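Local coordinates for protein putative neuraminyllactose-binding hemagglutinin homolog (PDB 3BGH) that is of uncertain function but is probably an outer-membrane lipoprotein adhesin that recognises neuraminyllactose-type sugars on host cells, at residues H37-E43 with Y77-K83; A96-M102 with N133-P139. One frame throughout, in Å; residues are numbered along the deposited sequence.

In the fold
Contacts 1 and 2 are neighbouring seams of one mixed sheet, with centres about 9 Å apart, joined where strand 38-48 runs beside strand 98-114 through backbone bonds such as that from Leu-100 N to Val-40 O. Contact 1 pairs strand 38-48 in parallel with strand 78-82, at the edge of the chain's sheet, the two being the strands of a beta-alpha-beta unit. It is only partly buried, and serines, a glutamine and a glutamate-lysine pair sit among its aliphatic residues. Contact 2 lies further into the sheet, in an antiparallel hairpin without an intervening helix. It is buried and largely apolar, and two asparagines at one end reach the second subunit.

Contact 1: H37-E43 with Y77-K83; sequences HLVVLIE and YSVSQFK
Ser-78 N begins the pairing by donating to His-37 O at 3.0 Å, and from there the chains 37-43 and 77-83 run side by side as the two parallel strands of a beta-alpha-beta crossover through helix 54-73. Bonds leave alternate residues of each strand for both neighbours opposite: Val-39 N reaches Ser-78 O, Val-39 O receives Ser-80 N, and Leu-41 is used in the same way by Ser-80 and Phe-82. The straightest is Leu-41 N to Ser-80 O (2.8 Å, 172° at the hydrogen); the last, Glu-43 N to Phe-82 O, is weak.

Val-39, Leu-41 and Val-79 share one face, where Leu-41 and Val-79 pack on helix 54-73, at Ser-69 and, for Val-79, also Leu-72; Gln-81 is on this face too but is exposed, its NE2 bonded to Ser-69. On the other face Val-40 CG1 meets the edge of the Phe-82 ring at CD2, 3.8 Å away, and Leu-38 CD1 sits close to Ser-80 OG and near Ser-78 CB, the small serines letting the leucine lie over their strand. At the start, the Tyr-77 ring brings CD1 to 3.7 Å from His-37 CB.

Glu-43 can be followed outward along Lys-83, since both chains are extended and point the same way. Its CB stands 4.0 Å from Lys-83 CG. With CG anti to the backbone N (chi1 -168°), the chain runs on along the lysine and carries CD to 3.6 Å from Lys-83 CG; at the tip OE1 stays beside Lys-83 CG and CD while OE2 reaches CE at 3.4 Å. OE2 and NZ remain 4.2 Å apart, beyond a salt bridge. The carboxylate thus rests mainly on lysine methylenes, so any charge attraction is probably modest, and the backbone bonds supply most of the specific pairing.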
ATOM      1  N   HIS A  37     -23.008  21.507 -15.755  1.00 74.38           N
ATOM      2  CA  HIS A  37     -21.559  21.434 -15.534  1.00 73.37           C
ATOM      3  C   HIS A  37     -20.920  20.256 -16.286  1.00 72.67           C
ATOM      4  O   HIS A  37     -21.504  19.165 -16.339  1.00 73.10           O
ATOM      5  CB  HIS A  37     -21.289  21.329 -14.050  1.00 73.35           C
ATOM      6  CG  HIS A  37     -21.949  22.404 -13.246  1.00 73.64           C
ATOM      7  ND1 HIS A  37     -23.048  22.166 -12.448  1.00 74.17           N
ATOM      8  CD2 HIS A  37     -21.665  23.721 -13.114  1.00 71.84           C
ATOM      9  CE1 HIS A  37     -23.400  23.288 -11.846  1.00 73.61           C
ATOM     10  NE2 HIS A  37     -22.578  24.246 -12.236  1.00 71.56           N
ATOM     11  N   LEU A  38     -19.752  20.485 -16.895  1.00 71.50           N
ATOM     12  CA  LEU A  38     -18.962  19.413 -17.554  1.00 70.59           C
ATOM     13  C   LEU A  38     -17.735  18.985 -16.701  1.00 69.89           C
ATOM     14  O   LEU A  38     -16.934  19.845 -16.310  1.00 70.04           O
ATOM     15  CB  LEU A  38     -18.475  19.866 -18.942  1.00 70.00           C
ATOM     16  CG  LEU A  38     -17.341  19.051 -19.594  1.00 70.13           C
ATOM     17  CD1 LEU A  38     -17.790  17.675 -20.062  1.00 70.84           C
ATOM     18  CD2 LEU A  38     -16.686  19.785 -20.757  1.00 70.49           C
ATOM     19  N   VAL A  39     -17.577  17.682 -16.434  1.00 68.75           N
ATOM     20  CA  VAL A  39     -16.352  17.177 -15.759  1.00 67.33           C
ATOM     21  C   VAL A  39     -15.514  16.273 -16.661  1.00 66.51           C
ATOM     22  O   VAL A  39     -16.045  15.402 -17.343  1.00 67.04           O
ATOM     23  CB  VAL A  39     -16.629  16.447 -14.406  1.00 67.12           C
ATOM     24  CG1 VAL A  39     -17.719  17.135 -13.609  1.00 65.77           C
ATOM     25  CG2 VAL A  39     -16.983  15.017 -14.624  1.00 66.68           C
ATOM     26  N   VAL A  40     -14.211  16.486 -16.663  1.00 65.30           N
ATOM     27  CA  VAL A  40     -13.298  15.623 -17.389  1.00 64.11           C
ATOM     28  C   VAL A  40     -12.877  14.446 -16.500  1.00 63.60           C
ATOM     29  O   VAL A  40     -12.424  14.635 -15.374  1.00 62.79           O
ATOM     30  CB  VAL A  40     -12.057  16.398 -17.831  1.00 64.03           C
ATOM     31  CG1 VAL A  40     -11.083  15.489 -18.540  1.00 64.36           C
ATOM     32  CG2 VAL A  40     -12.441  17.502 -18.739  1.00 64.54           C
ATOM     33  N   LEU A  41     -13.038  13.228 -17.013  1.00 62.86           N
ATOM     34  CA  LEU A  41     -12.658  12.035 -16.277  1.00 62.10           C
ATOM     35  C   LEU A  41     -11.507  11.363 -16.984  1.00 61.61           C
ATOM     36  O   LEU A  41     -11.628  11.025 -18.150  1.00 61.83           O
ATOM     37  CB  LEU A  41     -13.843  11.090 -16.194  1.00 62.69           C
ATOM     38  CG  LEU A  41     -13.830  10.134 -15.013  1.00 62.50           C
ATOM     39  CD1 LEU A  41     -14.110  10.947 -13.771  1.00 62.90           C
ATOM     40  CD2 LEU A  41     -14.865   9.042 -15.196  1.00 60.01           C
ATOM     41  N   ILE A  42     -10.389  11.199 -16.290  1.00 60.90           N
ATOM     42  CA  ILE A  42      -9.190  10.554 -16.839  1.00 60.34           C
ATOM     43  C   ILE A  42      -9.170   9.084 -16.412  1.00 60.64           C
ATOM     44  O   ILE A  42      -9.680   8.761 -15.347  1.00 60.49           O
ATOM     45  CB  ILE A  42      -7.917  11.279 -16.381  1.00 59.92           C
ATOM     46  CG1 ILE A  42      -7.950  12.702 -16.912  1.00 61.44           C
ATOM     47  CG2 ILE A  42      -6.666  10.603 -16.893  1.00 57.81           C
ATOM     48  CD1 ILE A  42      -6.688  13.455 -16.677  1.00 64.41           C
ATOM     49  N   GLU A  43      -8.630   8.199 -17.257  1.00 60.62           N
ATOM     50  CA  GLU A  43      -8.647   6.768 -16.985  1.00 61.98           C
ATOM     51  C   GLU A  43      -7.783   6.543 -15.740  1.00 60.47           C
ATOM     52  O   GLU A  43      -6.659   7.030 -15.710  1.00 60.34           O
ATOM     53  CB  GLU A  43      -8.112   5.966 -18.192  1.00 61.79           C
ATOM     54  CG  GLU A  43      -8.347   4.417 -18.143  1.00 64.95           C
ATOM     55  CD  GLU A  43      -7.917   3.670 -19.442  1.00 66.48           C
ATOM     56  OE1 GLU A  43      -6.732   3.806 -19.880  1.00 71.58           O
ATOM     57  OE2 GLU A  43      -8.755   2.912 -20.003  1.00 72.03           O
ATOM     58  N   TYR A  77     -24.430  15.775 -14.960  1.00 65.97           N
ATOM     59  CA  TYR A  77     -23.242  16.339 -15.590  1.00 65.58           C
ATOM     60  C   TYR A  77     -23.019  15.860 -17.012  1.00 66.43           C
ATOM     61  O   TYR A  77     -23.528  14.821 -17.425  1.00 66.46           O
ATOM     62  CB  TYR A  77     -21.994  16.039 -14.735  1.00 64.42           C
ATOM     63  CG  TYR A  77     -22.120  16.543 -13.320  1.00 62.70           C
ATOM     64  CD1 TYR A  77     -21.644  17.804 -12.969  1.00 60.06           C
ATOM     65  CD2 TYR A  77     -22.721  15.761 -12.329  1.00 62.12           C
ATOM     66  CE1 TYR A  77     -21.771  18.271 -11.679  1.00 59.26           C
ATOM     67  CE2 TYR A  77     -22.856  16.237 -11.019  1.00 59.78           C
ATOM     68  CZ  TYR A  77     -22.378  17.493 -10.717  1.00 59.58           C
ATOM     69  OH  TYR A  77     -22.501  17.978  -9.439  1.00 60.15           O
ATOM     70  N   SER A  78     -22.260  16.634 -17.773  1.00 67.75           N
ATOM     71  CA  SER A  78     -21.703  16.108 -19.015  1.00 69.46           C
ATOM     72  C   SER A  78     -20.362  15.522 -18.603  1.00 69.73           C
ATOM     73  O   SER A  78     -19.691  16.069 -17.731  1.00 69.94           O
ATOM     74  CB  SER A  78     -21.484  17.199 -20.071  1.00 69.37           C
ATOM     75  OG  SER A  78     -22.396  18.278 -19.902  1.00 72.08           O
ATOM     76  N   VAL A  79     -19.974  14.426 -19.239  1.00 69.94           N
ATOM     77  CA  VAL A  79     -18.748  13.749 -18.892  1.00 69.96           C
ATOM     78  C   VAL A  79     -17.916  13.506 -20.153  1.00 70.50           C
ATOM     79  O   VAL A  79     -18.391  12.888 -21.100  1.00 70.34           O
ATOM     80  CB  VAL A  79     -19.043  12.410 -18.198  1.00 69.26           C
ATOM     81  CG1 VAL A  79     -17.770  11.784 -17.723  1.00 69.66           C
ATOM     82  CG2 VAL A  79     -19.980  12.611 -17.040  1.00 69.97           C
ATOM     83  N   SER A  80     -16.680  13.998 -20.145  1.00 71.01           N
ATOM     84  CA  SER A  80     -15.728  13.748 -21.210  1.00 71.57           C
ATOM     85  C   SER A  80     -14.585  12.871 -20.690  1.00 71.66           C
ATOM     86  O   SER A  80     -13.992  13.150 -19.645  1.00 71.59           O
ATOM     87  CB  SER A  80     -15.180  15.058 -21.763  1.00 71.60           C
ATOM     88  OG  SER A  80     -16.236  15.930 -22.136  1.00 73.89           O
ATOM     89  N   GLN A  81     -14.299  11.822 -21.453  1.00 71.60           N
ATOM     90  CA  GLN A  81     -13.393  10.762 -21.083  1.00 71.60           C
ATOM     91  C   GLN A  81     -12.110  10.855 -21.902  1.00 72.69           C
ATOM     92  O   GLN A  81     -12.160  11.052 -23.105  1.00 73.00           O
ATOM     93  CB  GLN A  81     -14.039   9.406 -21.370  1.00 71.13           C
ATOM     94  CG  GLN A  81     -15.313   9.088 -20.644  1.00 68.95           C
ATOM     95  CD  GLN A  81     -15.808   7.698 -21.005  1.00 69.44           C
ATOM     96  OE1 GLN A  81     -15.406   7.127 -22.030  1.00 71.30           O
ATOM     97  NE2 GLN A  81     -16.664   7.136 -20.171  1.00 63.33           N
ATOM     98  N   PHE A  82     -10.966  10.705 -21.250  1.00 73.94           N
ATOM     99  CA  PHE A  82      -9.678  10.670 -21.943  1.00 75.47           C
ATOM    100  C   PHE A  82      -8.796   9.670 -21.222  1.00 76.79           C
ATOM    101  O   PHE A  82      -9.126   9.268 -20.107  1.00 76.85           O
ATOM    102  CB  PHE A  82      -9.041  12.067 -21.966  1.00 75.08           C
ATOM    103  CG  PHE A  82      -9.850  13.088 -22.730  1.00 75.36           C
ATOM    104  CD1 PHE A  82      -9.791  13.145 -24.125  1.00 75.89           C
ATOM    105  CD2 PHE A  82     -10.689  13.983 -22.055  1.00 75.39           C
ATOM    106  CE1 PHE A  82     -10.544  14.080 -24.841  1.00 75.48           C
ATOM    107  CE2 PHE A  82     -11.446  14.921 -22.752  1.00 74.57           C
ATOM    108  CZ  PHE A  82     -11.370  14.970 -24.151  1.00 75.22           C
ATOM    109  N   LYS A  83      -7.697   9.246 -21.840  1.00 78.54           N
ATOM    110  CA  LYS A  83      -6.802   8.301 -21.173  1.00 80.87           C
ATOM    111  C   LYS A  83      -5.605   8.942 -20.463  1.00 81.47           C
ATOM    112  O   LYS A  83      -5.014   8.324 -19.579  1.00 81.58           O
ATOM    113  CB  LYS A  83      -6.357   7.170 -22.104  1.00 81.13           C
ATOM    114  CG  LYS A  83      -7.336   6.000 -22.092  1.00 82.47           C
ATOM    115  CD  LYS A  83      -6.971   4.882 -23.090  1.00 82.52           C
ATOM    116  CE  LYS A  83      -8.157   3.890 -23.227  1.00 83.49           C
ATOM    117  NZ  LYS A  83      -7.834   2.702 -24.087  1.00 84.36           N
TER

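Contact 2: A96-M102 with N133-P139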
ATOM      1  N   ALA A  96     -14.703  23.017 -19.027  1.00 76.20           N
ATOM      2  CA  ALA A  96     -14.910  22.041 -17.943  1.00 74.11           C
ATOM      3  C   ALA A  96     -14.939  22.701 -16.574  1.00 72.55           C
ATOM      4  O   ALA A  96     -14.268  23.703 -16.359  1.00 72.93           O
ATOM      5  CB  ALA A  96     -13.834  20.987 -17.987  1.00 74.19           C
ATOM      6  N   LEU A  97     -15.737  22.159 -15.664  1.00 70.32           N
ATOM      7  CA  LEU A  97     -15.684  22.574 -14.275  1.00 68.60           C
ATOM      8  C   LEU A  97     -14.437  22.016 -13.579  1.00 68.31           C
ATOM      9  O   LEU A  97     -13.773  22.715 -12.838  1.00 67.96           O
ATOM     10  CB  LEU A  97     -16.920  22.087 -13.523  1.00 68.67           C
ATOM     11  CG  LEU A  97     -16.860  22.334 -12.008  1.00 68.39           C
ATOM     12  CD1 LEU A  97     -16.987  23.825 -11.720  1.00 66.44           C
ATOM     13  CD2 LEU A  97     -17.893  21.500 -11.226  1.00 67.16           C
ATOM     14  N   LEU A  98     -14.113  20.761 -13.874  1.00 67.51           N
ATOM     15  CA  LEU A  98     -13.301  19.938 -13.016  1.00 66.98           C
ATOM     16  C   LEU A  98     -12.664  18.867 -13.880  1.00 66.14           C
ATOM     17  O   LEU A  98     -13.256  18.427 -14.870  1.00 65.73           O
ATOM     18  CB  LEU A  98     -14.246  19.300 -11.991  1.00 66.41           C
ATOM     19  CG  LEU A  98     -13.859  18.370 -10.864  1.00 67.76           C
ATOM     20  CD1 LEU A  98     -12.518  18.721 -10.254  1.00 71.00           C
ATOM     21  CD2 LEU A  98     -14.932  18.456  -9.793  1.00 67.83           C
ATOM     22  N   VAL A  99     -11.439  18.487 -13.525  1.00 65.30           N
ATOM     23  CA  VAL A  99     -10.816  17.279 -14.052  1.00 64.07           C
ATOM     24  C   VAL A  99     -10.595  16.350 -12.874  1.00 63.20           C
ATOM     25  O   VAL A  99      -9.952  16.732 -11.918  1.00 63.88           O
ATOM     26  CB  VAL A  99      -9.464  17.554 -14.672  1.00 64.18           C
ATOM     27  CG1 VAL A  99      -8.930  16.285 -15.338  1.00 64.56           C
ATOM     28  CG2 VAL A  99      -9.563  18.667 -15.673  1.00 64.06           C
ATOM     29  N   LEU A 100     -11.157  15.153 -12.942  1.00 62.00           N
ATOM     30  CA  LEU A 100     -10.971  14.137 -11.948  1.00 60.53           C
ATOM     31  C   LEU A 100      -9.967  13.129 -12.479  1.00 60.63           C
ATOM     32  O   LEU A 100      -9.975  12.769 -13.654  1.00 59.48           O
ATOM     33  CB  LEU A 100     -12.290  13.463 -11.638  1.00 60.81           C
ATOM     34  CG  LEU A 100     -13.382  14.244 -10.905  1.00 60.16           C
ATOM     35  CD1 LEU A 100     -14.574  13.329 -10.749  1.00 60.16           C
ATOM     36  CD2 LEU A 100     -12.897  14.685  -9.533  1.00 60.67           C
ATOM     37  N   ARG A 101      -9.107  12.668 -11.581  1.00 60.92           N
ATOM     38  CA  ARG A 101      -7.850  12.026 -11.940  1.00 61.98           C
ATOM     39  C   ARG A 101      -7.372  11.141 -10.753  1.00 61.58           C
ATOM     40  O   ARG A 101      -6.893  11.648  -9.737  1.00 61.88           O
ATOM     41  CB  ARG A 101      -6.842  13.137 -12.325  1.00 62.46           C
ATOM     42  CG  ARG A 101      -5.416  12.764 -12.289  1.00 64.92           C
ATOM     43  CD  ARG A 101      -4.601  13.631 -13.224  1.00 70.41           C
ATOM     44  NE  ARG A 101      -3.557  12.811 -13.848  1.00 73.53           N
ATOM     45  CZ  ARG A 101      -2.481  13.288 -14.472  1.00 76.26           C
ATOM     46  NH1 ARG A 101      -2.266  14.598 -14.551  1.00 76.93           N
ATOM     47  NH2 ARG A 101      -1.608  12.445 -15.015  1.00 77.54           N
ATOM     48  N   MET A 102      -7.552   9.833 -10.906  1.00 60.83           N
ATOM     49  CA  MET A 102      -7.363   8.844  -9.868  1.00 61.50           C
ATOM     50  C   MET A 102      -6.051   8.050 -10.045  1.00 60.21           C
ATOM     51  O   MET A 102      -5.823   7.440 -11.092  1.00 59.86           O
ATOM     52  CB  MET A 102      -8.555   7.873  -9.845  1.00 61.00           C
ATOM     53  CG  MET A 102      -8.742   7.168  -8.502  1.00 63.36           C
ATOM     54  SD  MET A 102     -10.018   5.868  -8.542  1.00 65.98           S
ATOM     55  CE  MET A 102     -11.281   6.735  -9.553  1.00 63.76           C
ATOM     56  N   ASN A 133      -5.998   7.563  -4.537  1.00 49.78           N
ATOM     57  CA  ASN A 133      -6.152   8.981  -4.441  1.00 50.72           C
ATOM     58  C   ASN A 133      -6.895   9.581  -5.618  1.00 51.20           C
ATOM     59  O   ASN A 133      -6.417   9.539  -6.762  1.00 51.04           O
ATOM     60  CB  ASN A 133      -4.796   9.635  -4.348  1.00 50.96           C
ATOM     61  CG  ASN A 133      -4.901  11.053  -3.916  1.00 52.70           C
ATOM     62  OD1 ASN A 133      -5.268  11.342  -2.756  1.00 56.11           O
ATOM     63  ND2 ASN A 133      -4.606  11.967  -4.829  1.00 51.05           N
ATOM     64  N   LEU A 134      -8.048  10.178  -5.328  1.00 50.87           N
ATOM     65  CA  LEU A 134      -8.763  10.979  -6.307  1.00 50.39           C
ATOM     66  C   LEU A 134      -8.327  12.461  -6.276  1.00 50.60           C
ATOM     67  O   LEU A 134      -8.584  13.146  -5.298  1.00 49.60           O
ATOM     68  CB  LEU A 134     -10.255  10.848  -6.061  1.00 50.10           C
ATOM     69  CG  LEU A 134     -11.195  11.529  -7.062  1.00 50.97           C
ATOM     70  CD1 LEU A 134     -10.906  11.050  -8.466  1.00 53.30           C
ATOM     71  CD2 LEU A 134     -12.607  11.193  -6.694  1.00 50.92           C
ATOM     72  N   ASN A 135      -7.698  12.949  -7.361  1.00 50.81           N
ATOM     73  CA  ASN A 135      -7.332  14.380  -7.465  1.00 51.35           C
ATOM     74  C   ASN A 135      -8.370  15.260  -8.168  1.00 52.19           C
ATOM     75  O   ASN A 135      -8.889  14.907  -9.224  1.00 53.35           O
ATOM     76  CB  ASN A 135      -5.920  14.581  -8.070  1.00 50.32           C
ATOM     77  CG  ASN A 135      -4.810  14.618  -6.997  1.00 50.24           C
ATOM     78  OD1 ASN A 135      -5.084  14.517  -5.809  1.00 49.82           O
ATOM     79  ND2 ASN A 135      -3.565  14.806  -7.419  1.00 50.42           N
ATOM     80  N   PHE A 136      -8.680  16.400  -7.567  1.00 52.64           N
ATOM     81  CA  PHE A 136      -9.579  17.377  -8.161  1.00 53.22           C
ATOM     82  C   PHE A 136      -8.727  18.487  -8.754  1.00 54.47           C
ATOM     83  O   PHE A 136      -8.021  19.187  -8.037  1.00 54.78           O
ATOM     84  CB  PHE A 136     -10.558  17.962  -7.116  1.00 52.22           C
ATOM     85  CG  PHE A 136     -11.524  16.968  -6.535  1.00 50.03           C
ATOM     86  CD1 PHE A 136     -12.888  17.150  -6.685  1.00 47.67           C
ATOM     87  CD2 PHE A 136     -11.081  15.875  -5.796  1.00 47.62           C
ATOM     88  CE1 PHE A 136     -13.794  16.247  -6.113  1.00 48.17           C
ATOM     89  CE2 PHE A 136     -11.996  14.952  -5.237  1.00 46.53           C
ATOM     90  CZ  PHE A 136     -13.334  15.131  -5.404  1.00 46.99           C
ATOM     91  N   VAL A 137      -8.795  18.644 -10.068  1.00 56.70           N
ATOM     92  CA  VAL A 137      -7.888  19.523 -10.789  1.00 58.60           C
ATOM     93  C   VAL A 137      -8.633  20.614 -11.562  1.00 60.43           C
ATOM     94  O   VAL A 137      -9.620  20.349 -12.266  1.00 60.10           O
ATOM     95  CB  VAL A 137      -6.975  18.723 -11.755  1.00 59.06           C
ATOM     96  CG1 VAL A 137      -5.960  19.641 -12.422  1.00 59.46           C
ATOM     97  CG2 VAL A 137      -6.253  17.583 -11.040  1.00 57.69           C
ATOM     98  N   GLU A 138      -8.147  21.844 -11.404  1.00 63.06           N
ATOM     99  CA  GLU A 138      -8.597  22.997 -12.184  1.00 66.07           C
ATOM    100  C   GLU A 138      -8.016  22.917 -13.607  1.00 66.72           C
ATOM    101  O   GLU A 138      -6.808  22.902 -13.791  1.00 67.03           O
ATOM    102  CB  GLU A 138      -8.332  24.314 -11.432  1.00 66.06           C
ATOM    103  CG  GLU A 138      -7.673  25.458 -12.200  1.00 70.94           C
ATOM    104  CD  GLU A 138      -8.446  25.928 -13.442  1.00 75.74           C
ATOM    105  OE1 GLU A 138      -9.695  25.979 -13.398  1.00 77.03           O
ATOM    106  OE2 GLU A 138      -7.780  26.252 -14.457  1.00 78.12           O
ATOM    107  N   PRO A 139      -8.899  22.763 -14.604  1.00 68.01           N
ATOM    108  CA  PRO A 139      -8.556  22.351 -15.981  1.00 69.10           C
ATOM    109  C   PRO A 139      -7.567  23.226 -16.749  1.00 70.40           C
ATOM    110  O   PRO A 139      -6.715  22.699 -17.486  1.00 70.79           O
ATOM    111  CB  PRO A 139      -9.916  22.319 -16.688  1.00 68.98           C
ATOM    112  CG  PRO A 139     -10.918  22.116 -15.562  1.00 68.96           C
ATOM    113  CD  PRO A 139     -10.353  22.912 -14.418  1.00 67.75           C
TER
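Val-99 and Val-137 face each other across an antiparallel beta hairpin formed by strands 98-114 and 123-137, and they form a hydrogen-bonded pair. Val-99 N donates to Val-137 O, and Val-137 N returns a bond to Val-99 O, both 2.9 Å long and both with the donor in the carbonyl plane. Two residues on, Arg-101 and Asn-135 repeat the exchange less evenly. Asn-135 N to Arg-101 O is short (2.8 Å), though the donor stands above the carbonyl plane, whereas the return bond from Arg-101 N is weak. At the non-hydrogen-bonded pairs, Leu-100 CA points its hydrogen at Asn-135 O and Met-102 CA at Asn-133 O.

Two asparagines face the second subunit. Asn-133 ND2 makes a weak bond to Asn-135 OD1, which also bonds Ser-147 on the next strand, while Asn-135 ND2 bonds Asp-111 O of the second subunit. An amide suits this buried place because it can both donate and accept.

Apolar packing fills the rest. The beta-branched valines meet with Val-99 CB 4.0 Å from Val-137 CB. The compact ring of Pro-139, where the chain leaves the strand, puts CG 3.7 Å from Val-99 CG2 and close to Ala-96. On the opposite face Leu-134 CD1 lies between Leu-100 CB and Met-102 CB, and Leu-98 CD1 packs on Phe-136 CB.

The same face holds a CH-pi contact. With its CG anti to the carbonyl carbon (chi1 -69°), Leu-100 lays CD2 over the Phe-136 ring, 3.9 Å from the centroid and 14° off the normal.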